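Local coordinates for protein type I modular polyketide synthase (Streptomyces albus subsp. albus, PDB 6IYR) that is the acyltransferase domain of module 8 of the salinomycin polyketide synthase and probably loads an extender acyl group from coenzyme A onto the carrier protein, at residues Pro33-Val45 with Trp442-Pro455. Sequence-based numbering, arbitrary orientation.
Sequences PAALTSALIPWTV and WTHGVPVDWDTVRP
Leu36 and Thr37 pair with Val453 and Arg454 as a two-stranded parallel sheet that joins the first modelled residues to the last, beside the three-stranded antiparallel sheet edged by strand 41-47. Two backbone bonds carry the pairing: Arg454 N to Leu36 O at 2.7 Å, nearly straight at 170°, and Ser38 N to Arg454 O at 2.9 Å. At the entry, Thr452 O receives two weak bonds, from Ala35 N and Leu36 N. Thr452 OG1 and N both donate to Asp449 O. The Leu36 and Val453 side chains share one face of the pair; on the other, Arg454, extended from CG to NE, reaches back toward Ala34, whose CB lies over one face of the guanidinium, near NE.

Pro42, on strand 41-47, sets CG 3.7 Å from Trp450 CE3, and its CD faces Val453 CG1. Val448 CG1 covers the Trp450 face opposite the one met by Thr44. Trp442, in the last turn of helix 431-443, presents its edge to Val45 O and makes a cation-pi contact with Arg89, while Trp450 NE1 sits 3.2 Å above its ring plane. With chi1 at 60°, Thr44 holds CG2 anti to the carbonyl carbon and turned to both indoles: it lies 4.3 Å from the centroid of the Trp442 six-membered ring and 3.8 Å from that of the Trp450 five-membered ring, over a face of each.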
ATOM      1  N   PRO A  33     -10.203  19.441  -8.499  1.00106.15           N
ATOM      2  CA  PRO A  33      -8.764  19.157  -8.582  1.00 95.47           C
ATOM      3  C   PRO A  33      -8.460  17.837  -9.296  1.00 91.24           C
ATOM      4  O   PRO A  33      -9.173  16.841  -9.112  1.00 81.18           O
ATOM      5  CB  PRO A  33      -8.336  19.090  -7.113  1.00 89.74           C
ATOM      6  CG  PRO A  33      -9.549  18.608  -6.395  1.00 95.39           C
ATOM      7  CD  PRO A  33     -10.760  19.037  -7.193  1.00101.05           C
ATOM      8  N   ALA A  34      -7.427  17.845 -10.134  1.00 66.96           N
ATOM      9  CA  ALA A  34      -7.011  16.642 -10.833  1.00 63.57           C
ATOM     10  C   ALA A  34      -6.472  15.609  -9.845  1.00 38.74           C
ATOM     11  O   ALA A  34      -5.771  15.939  -8.879  1.00 49.36           O
ATOM     12  CB  ALA A  34      -5.953  16.981 -11.871  1.00 61.01           C
ATOM     13  N   ALA A  35      -6.716  14.351 -10.137  1.00 39.53           N
ATOM     14  CA  ALA A  35      -6.028  13.292  -9.414  1.00 37.37           C
ATOM     15  C   ALA A  35      -4.523  13.322  -9.701  1.00 50.26           C
ATOM     16  O   ALA A  35      -3.696  13.291  -8.774  1.00 42.11           O
ATOM     17  CB  ALA A  35      -6.606  11.946  -9.803  1.00 36.03           C
ATOM     18  N   LEU A  36      -4.166  13.291 -10.985  1.00 38.82           N
ATOM     19  CA  LEU A  36      -2.796  13.553 -11.369  1.00 41.14           C
ATOM     20  C   LEU A  36      -2.759  14.565 -12.485  1.00 47.95           C
ATOM     21  O   LEU A  36      -3.589  14.557 -13.392  1.00 42.04           O
ATOM     22  CB  LEU A  36      -2.106  12.298 -11.887  1.00 43.20           C
ATOM     23  CG  LEU A  36      -1.849  11.189 -10.886  1.00 45.96           C
ATOM     24  CD1 LEU A  36      -1.502   9.904 -11.623  1.00 50.58           C
ATOM     25  CD2 LEU A  36      -0.731  11.602  -9.944  1.00 47.37           C
ATOM     26  N   THR A  37      -1.633  15.230 -12.559  1.00 38.26           N
ATOM     27  CA  THR A  37      -1.402  16.159 -13.612  1.00 50.90           C
ATOM     28  C   THR A  37       0.026  15.942 -14.095  1.00 48.15           C
ATOM     29  O   THR A  37       0.972  16.029 -13.315  1.00 56.71           O
ATOM     30  CB  THR A  37      -1.642  17.577 -13.097  1.00 47.94           C
ATOM     31  OG1 THR A  37      -2.093  18.390 -14.176  1.00 70.28           O
ATOM     32  CG2 THR A  37      -0.376  18.148 -12.493  1.00 53.65           C
ATOM     33  N   SER A  38       0.158  15.487 -15.337  1.00 47.46           N
ATOM     34  CA  SER A  38       1.444  15.010 -15.829  1.00 42.28           C
ATOM     35  C   SER A  38       1.628  15.271 -17.324  1.00 47.62           C
ATOM     36  O   SER A  38       0.649  15.372 -18.070  1.00 40.51           O
ATOM     37  CB  SER A  38       1.587  13.517 -15.602  1.00 42.47           C
ATOM     38  OG  SER A  38       2.867  13.111 -16.030  1.00 42.76           O
ATOM     39  N   ALA A  39       2.897  15.317 -17.733  1.00 43.51           N
ATOM     40  CA  ALA A  39       3.313  15.378 -19.149  1.00 50.72           C
ATOM     41  C   ALA A  39       3.281  14.009 -19.799  1.00 45.24           C
ATOM     42  O   ALA A  39       3.238  13.909 -21.018  1.00 49.48           O
ATOM     43  CB  ALA A  39       4.723  15.925 -19.241  1.00 51.52           C
ATOM     44  N   LEU A  40       3.390  12.965 -18.974  1.00 42.77           N
ATOM     45  CA  LEU A  40       3.092  11.580 -19.374  1.00 40.92           C
ATOM     46  C   LEU A  40       1.602  11.400 -19.555  1.00 38.86           C
ATOM     47  O   LEU A  40       0.831  11.609 -18.619  1.00 37.84           O
ATOM     48  CB  LEU A  40       3.537  10.618 -18.290  1.00 41.64           C
ATOM     49  CG  LEU A  40       4.766   9.752 -18.425  1.00 46.96           C
ATOM     50  CD1 LEU A  40       4.578   8.555 -17.504  1.00 44.86           C
ATOM     51  CD2 LEU A  40       4.999   9.294 -19.849  1.00 42.96           C
ATOM     52  N   ILE A  41       1.202  11.026 -20.770  1.00 40.66           N
ATOM     53  CA  ILE A  41      -0.194  10.875 -21.133  1.00 37.17           C
ATOM     54  C   ILE A  41      -0.542   9.410 -21.460  1.00 39.15           C
ATOM     55  O   ILE A  41       0.194   8.728 -22.162  1.00 39.92           O
ATOM     56  CB  ILE A  41      -0.515  11.782 -22.329  1.00 38.62           C
ATOM     57  CG1 ILE A  41      -0.383  13.243 -21.913  1.00 47.03           C
ATOM     58  CG2 ILE A  41      -1.922  11.556 -22.835  1.00 33.28           C
ATOM     59  CD1 ILE A  41      -0.088  14.157 -23.083  1.00 51.33           C
ATOM     60  N   PRO A  42      -1.671   8.921 -20.931  1.00 40.56           N
ATOM     61  CA  PRO A  42      -2.047   7.538 -21.148  1.00 40.25           C
ATOM     62  C   PRO A  42      -2.926   7.404 -22.380  1.00 36.44           C
ATOM     63  O   PRO A  42      -3.878   8.167 -22.528  1.00 35.48           O
ATOM     64  CB  PRO A  42      -2.868   7.204 -19.892  1.00 39.29           C
ATOM     65  CG  PRO A  42      -3.481   8.498 -19.510  1.00 37.06           C
ATOM     66  CD  PRO A  42      -2.438   9.527 -19.828  1.00 40.17           C
ATOM     67  N   TRP A  43      -2.637   6.418 -23.230  1.00 30.96           N
ATOM     68  CA  TRP A  43      -3.592   6.026 -24.237  1.00 39.68           C
ATOM     69  C   TRP A  43      -4.020   4.643 -23.880  1.00 35.84           C
ATOM     70  O   TRP A  43      -3.167   3.763 -23.673  1.00 36.56           O
ATOM     71  CB  TRP A  43      -2.950   5.989 -25.632  1.00 38.48           C
ATOM     72  CG  TRP A  43      -2.607   7.323 -26.226  1.00 43.77           C
ATOM     73  CD1 TRP A  43      -2.731   8.548 -25.653  1.00 42.35           C
ATOM     74  CD2 TRP A  43      -2.023   7.541 -27.528  1.00 41.32           C
ATOM     75  NE1 TRP A  43      -2.270   9.535 -26.529  1.00 44.51           N
ATOM     76  CE2 TRP A  43      -1.813   8.924 -27.672  1.00 41.65           C
ATOM     77  CE3 TRP A  43      -1.681   6.694 -28.584  1.00 43.26           C
ATOM     78  CZ2 TRP A  43      -1.262   9.473 -28.830  1.00 42.69           C
ATOM     79  CZ3 TRP A  43      -1.095   7.241 -29.722  1.00 37.71           C
ATOM     80  CH2 TRP A  43      -0.888   8.610 -29.831  1.00 36.68           C
ATOM     81  N   THR A  44      -5.331   4.424 -23.873  1.00 28.61           N
ATOM     82  CA  THR A  44      -5.881   3.146 -23.509  1.00 35.77           C
ATOM     83  C   THR A  44      -6.455   2.457 -24.734  1.00 38.44           C
ATOM     84  O   THR A  44      -6.972   3.086 -25.626  1.00 40.78           O
ATOM     85  CB  THR A  44      -6.979   3.288 -22.425  1.00 38.65           C
ATOM     86  OG1 THR A  44      -8.044   4.100 -22.903  1.00 42.66           O
ATOM     87  CG2 THR A  44      -6.404   3.932 -21.203  1.00 42.99           C
ATOM     88  N   VAL A  45      -6.296   1.157 -24.796  1.00 37.41           N
ATOM     89  CA  VAL A  45      -6.960   0.396 -25.801  1.00 43.00           C
ATOM     90  C   VAL A  45      -7.456  -0.908 -25.178  1.00 50.71           C
ATOM     91  O   VAL A  45      -6.930  -1.341 -24.145  1.00 43.76           O
ATOM     92  CB  VAL A  45      -5.976   0.134 -26.952  1.00 49.93           C
ATOM     93  CG1 VAL A  45      -4.853  -0.776 -26.497  1.00 43.83           C
ATOM     94  CG2 VAL A  45      -6.709  -0.447 -28.145  1.00 67.68           C
ATOM     95  N   TRP A 442      -6.107  -0.632 -14.034  1.00 32.51           N
ATOM     96  CA  TRP A 442      -7.136  -0.537 -15.072  1.00 31.92           C
ATOM     97  C   TRP A 442      -7.102  -1.741 -16.013  1.00 31.02           C
ATOM     98  O   TRP A 442      -8.142  -2.323 -16.315  1.00 31.26           O
ATOM     99  CB  TRP A 442      -6.996   0.782 -15.839  1.00 34.33           C
ATOM    100  CG  TRP A 442      -8.008   0.935 -16.886  1.00 39.04           C
ATOM    101  CD1 TRP A 442      -9.265   1.413 -16.731  1.00 37.79           C
ATOM    102  CD2 TRP A 442      -7.893   0.530 -18.265  1.00 37.84           C
ATOM    103  NE1 TRP A 442      -9.954   1.316 -17.917  1.00 35.83           N
ATOM    104  CE2 TRP A 442      -9.117   0.830 -18.886  1.00 38.55           C
ATOM    105  CE3 TRP A 442      -6.840   0.045 -19.047  1.00 40.69           C
ATOM    106  CZ2 TRP A 442      -9.333   0.640 -20.254  1.00 40.18           C
ATOM    107  CZ3 TRP A 442      -7.057  -0.157 -20.410  1.00 47.13           C
ATOM    108  CH2 TRP A 442      -8.298   0.131 -20.993  1.00 41.63           C
ATOM    109  N   THR A 443      -5.918  -2.228 -16.355  1.00 31.07           N
ATOM    110  CA  THR A 443      -5.868  -3.372 -17.239  1.00 32.19           C
ATOM    111  C   THR A 443      -6.468  -4.590 -16.585  1.00 43.24           C
ATOM    112  O   THR A 443      -6.849  -5.530 -17.273  1.00 37.30           O
ATOM    113  CB  THR A 443      -4.450  -3.695 -17.776  1.00 32.55           C
ATOM    114  OG1 THR A 443      -3.560  -4.072 -16.722  1.00 34.75           O
ATOM    115  CG2 THR A 443      -3.899  -2.507 -18.606  1.00 30.71           C
ATOM    116  N   HIS A 444      -6.557  -4.588 -15.255  1.00 33.98           N
ATOM    117  CA  HIS A 444      -7.081  -5.757 -14.563  1.00 33.93           C
ATOM    118  C   HIS A 444      -8.544  -5.576 -14.223  1.00 30.22           C
ATOM    119  O   HIS A 444      -9.167  -6.467 -13.644  1.00 30.25           O
ATOM    120  CB  HIS A 444      -6.285  -6.032 -13.283  1.00 33.19           C
ATOM    121  CG  HIS A 444      -4.912  -6.541 -13.537  1.00 33.72           C
ATOM    122  ND1 HIS A 444      -4.634  -7.443 -14.544  1.00 41.34           N
ATOM    123  CD2 HIS A 444      -3.714  -6.154 -13.041  1.00 33.31           C
ATOM    124  CE1 HIS A 444      -3.333  -7.663 -14.590  1.00 30.51           C
ATOM    125  NE2 HIS A 444      -2.762  -6.943 -13.643  1.00 38.17           N
ATOM    126  N   GLY A 445      -9.070  -4.397 -14.528  1.00 32.70           N
ATOM    127  CA  GLY A 445     -10.489  -4.132 -14.397  1.00 32.21           C
ATOM    128  C   GLY A 445     -10.788  -3.261 -13.202  1.00 38.84           C
ATOM    129  O   GLY A 445     -11.936  -2.974 -12.896  1.00 37.89           O
ATOM    130  N   VAL A 446      -9.764  -2.741 -12.557  1.00 36.71           N
ATOM    131  CA  VAL A 446     -10.032  -1.728 -11.552  1.00 33.53           C
ATOM    132  C   VAL A 446     -10.529  -0.490 -12.264  1.00 35.90           C
ATOM    133  O   VAL A 446      -9.916  -0.067 -13.245  1.00 37.44           O
ATOM    134  CB  VAL A 446      -8.757  -1.407 -10.788  1.00 32.04           C
ATOM    135  CG1 VAL A 446      -9.019  -0.343  -9.760  1.00 32.79           C
ATOM    136  CG2 VAL A 446      -8.213  -2.671 -10.165  1.00 32.38           C
ATOM    137  N   PRO A 447     -11.609   0.135 -11.758  1.00 44.56           N
ATOM    138  CA  PRO A 447     -12.298   1.178 -12.537  1.00 47.86           C
ATOM    139  C   PRO A 447     -11.664   2.556 -12.428  1.00 43.82           C
ATOM    140  O   PRO A 447     -12.295   3.504 -12.006  1.00 42.04           O
ATOM    141  CB  PRO A 447     -13.721   1.179 -11.963  1.00 47.88           C
ATOM    142  CG  PRO A 447     -13.565   0.668 -10.563  1.00 43.87           C
ATOM    143  CD  PRO A 447     -12.334  -0.204 -10.521  1.00 49.57           C
ATOM    144  N   VAL A 448     -10.467   2.691 -12.975  1.00 42.69           N
ATOM    145  CA  VAL A 448      -9.837   3.979 -13.085  1.00 38.89           C
ATOM    146  C   VAL A 448     -10.698   4.866 -13.994  1.00 37.57           C
ATOM    147  O   VAL A 448     -11.231   4.409 -15.000  1.00 40.64           O
ATOM    148  CB  VAL A 448      -8.419   3.812 -13.679  1.00 41.40           C
ATOM    149  CG1 VAL A 448      -7.739   5.166 -13.893  1.00 39.86           C
ATOM    150  CG2 VAL A 448      -7.593   2.906 -12.778  1.00 42.99           C
ATOM    151  N   ASP A 449     -10.773   6.135 -13.653  1.00 37.91           N
ATOM    152  CA  ASP A 449     -11.415   7.126 -14.482  1.00 41.54           C
ATOM    153  C   ASP A 449     -10.381   8.019 -15.137  1.00 34.45           C
ATOM    154  O   ASP A 449      -9.796   8.906 -14.506  1.00 40.25           O
ATOM    155  CB  ASP A 449     -12.347   7.978 -13.631  1.00 39.60           C
ATOM    156  CG  ASP A 449     -13.109   9.015 -14.462  1.00 52.84           C
ATOM    157  OD1 ASP A 449     -12.989   9.029 -15.701  1.00 46.32           O
ATOM    158  OD2 ASP A 449     -13.783   9.864 -13.872  1.00 50.09           O
ATOM    159  N   TRP A 450     -10.106   7.764 -16.409  1.00 35.21           N
ATOM    160  CA  TRP A 450      -8.966   8.406 -17.066  1.00 31.88           C
ATOM    161  C   TRP A 450      -9.089   9.903 -17.250  1.00 37.40           C
ATOM    162  O   TRP A 450      -8.074  10.592 -17.305  1.00 40.40           O
ATOM    163  CB  TRP A 450      -8.652   7.703 -18.368  1.00 31.35           C
ATOM    164  CG  TRP A 450      -8.096   6.346 -18.091  1.00 33.70           C
ATOM    165  CD1 TRP A 450      -8.707   5.167 -18.292  1.00 35.35           C
ATOM    166  CD2 TRP A 450      -6.808   6.049 -17.541  1.00 34.16           C
ATOM    167  NE1 TRP A 450      -7.890   4.136 -17.898  1.00 39.15           N
ATOM    168  CE2 TRP A 450      -6.700   4.653 -17.468  1.00 36.96           C
ATOM    169  CE3 TRP A 450      -5.729   6.831 -17.111  1.00 35.07           C
ATOM    170  CZ2 TRP A 450      -5.552   4.014 -16.983  1.00 33.53           C
ATOM    171  CZ3 TRP A 450      -4.583   6.203 -16.692  1.00 31.40           C
ATOM    172  CH2 TRP A 450      -4.512   4.805 -16.601  1.00 31.80           C
ATOM    173  N   ASP A 451     -10.319  10.417 -17.192  1.00 40.78           N
ATOM    174  CA  ASP A 451     -10.569  11.856 -17.154  1.00 39.37           C
ATOM    175  C   ASP A 451      -9.864  12.571 -15.995  1.00 52.96           C
ATOM    176  O   ASP A 451      -9.610  13.778 -16.076  1.00 41.37           O
ATOM    177  CB  ASP A 451     -12.080  12.126 -17.081  1.00 49.08           C
ATOM    178  CG  ASP A 451     -12.813  11.754 -18.383  1.00 55.74           C
ATOM    179  OD1 ASP A 451     -12.147  11.656 -19.430  1.00 50.19           O
ATOM    180  OD2 ASP A 451     -14.046  11.547 -18.357  1.00 52.40           O
ATOM    181  N   THR A 452      -9.530  11.846 -14.923  1.00 38.71           N
ATOM    182  CA  THR A 452      -9.043  12.507 -13.725  1.00 39.99           C
ATOM    183  C   THR A 452      -7.556  12.770 -13.823  1.00 40.89           C
ATOM    184  O   THR A 452      -6.979  13.454 -12.978  1.00 43.90           O
ATOM    185  CB  THR A 452      -9.387  11.691 -12.452  1.00 39.53           C
ATOM    186  OG1 THR A 452      -8.816  10.372 -12.527  1.00 39.06           O
ATOM    187  CG2 THR A 452     -10.902  11.563 -12.334  1.00 39.30           C
ATOM    188  N   VAL A 453      -6.936  12.206 -14.853  1.00 39.60           N
ATOM    189  CA  VAL A 453      -5.530  12.415 -15.108  1.00 40.37           C
ATOM    190  C   VAL A 453      -5.345  13.448 -16.206  1.00 51.84           C
ATOM    191  O   VAL A 453      -5.645  13.202 -17.360  1.00 42.74           O
ATOM    192  CB  VAL A 453      -4.858  11.131 -15.604  1.00 42.83           C
ATOM    193  CG1 VAL A 453      -3.444  11.451 -16.098  1.00 42.18           C
ATOM    194  CG2 VAL A 453      -4.871  10.089 -14.502  1.00 43.34           C
ATOM    195  N   ARG A 454      -4.795  14.592 -15.855  1.00 55.34           N
ATOM    196  CA  ARG A 454      -4.804  15.697 -16.764  1.00 61.40           C
ATOM    197  C   ARG A 454      -3.423  15.957 -17.310  1.00 63.09           C
ATOM    198  O   ARG A 454      -2.412  15.759 -16.634  1.00 58.15           O
ATOM    199  CB  ARG A 454      -5.377  16.945 -16.104  1.00 65.63           C
ATOM    200  CG  ARG A 454      -6.894  16.892 -15.969  1.00 68.34           C
ATOM    201  CD  ARG A 454      -7.469  18.240 -15.548  1.00 84.93           C
ATOM    202  NE  ARG A 454      -8.701  18.089 -14.766  1.00103.44           N
ATOM    203  CZ  ARG A 454      -9.174  18.987 -13.899  1.00 96.85           C
ATOM    204  NH1 ARG A 454      -8.539  20.137 -13.693  1.00 87.80           N
ATOM    205  NH2 ARG A 454     -10.296  18.732 -13.234  1.00 92.55           N
ATOM    206  N   PRO A 455      -3.379  16.287 -18.593  1.00 67.09           N
ATOM    207  CA  PRO A 455      -2.207  16.938 -19.135  1.00 63.57           C
ATOM    208  C   PRO A 455      -1.809  18.130 -18.274  1.00 54.69           C
ATOM    209  O   PRO A 455      -0.622  18.383 -18.135  1.00 59.03           O
ATOM    210  CB  PRO A 455      -2.665  17.388 -20.517  1.00 56.26           C
ATOM    211  CG  PRO A 455      -3.841  16.519 -20.854  1.00 62.73           C
ATOM    212  CD  PRO A 455      -4.496  16.214 -19.551  1.00 60.89           C
TER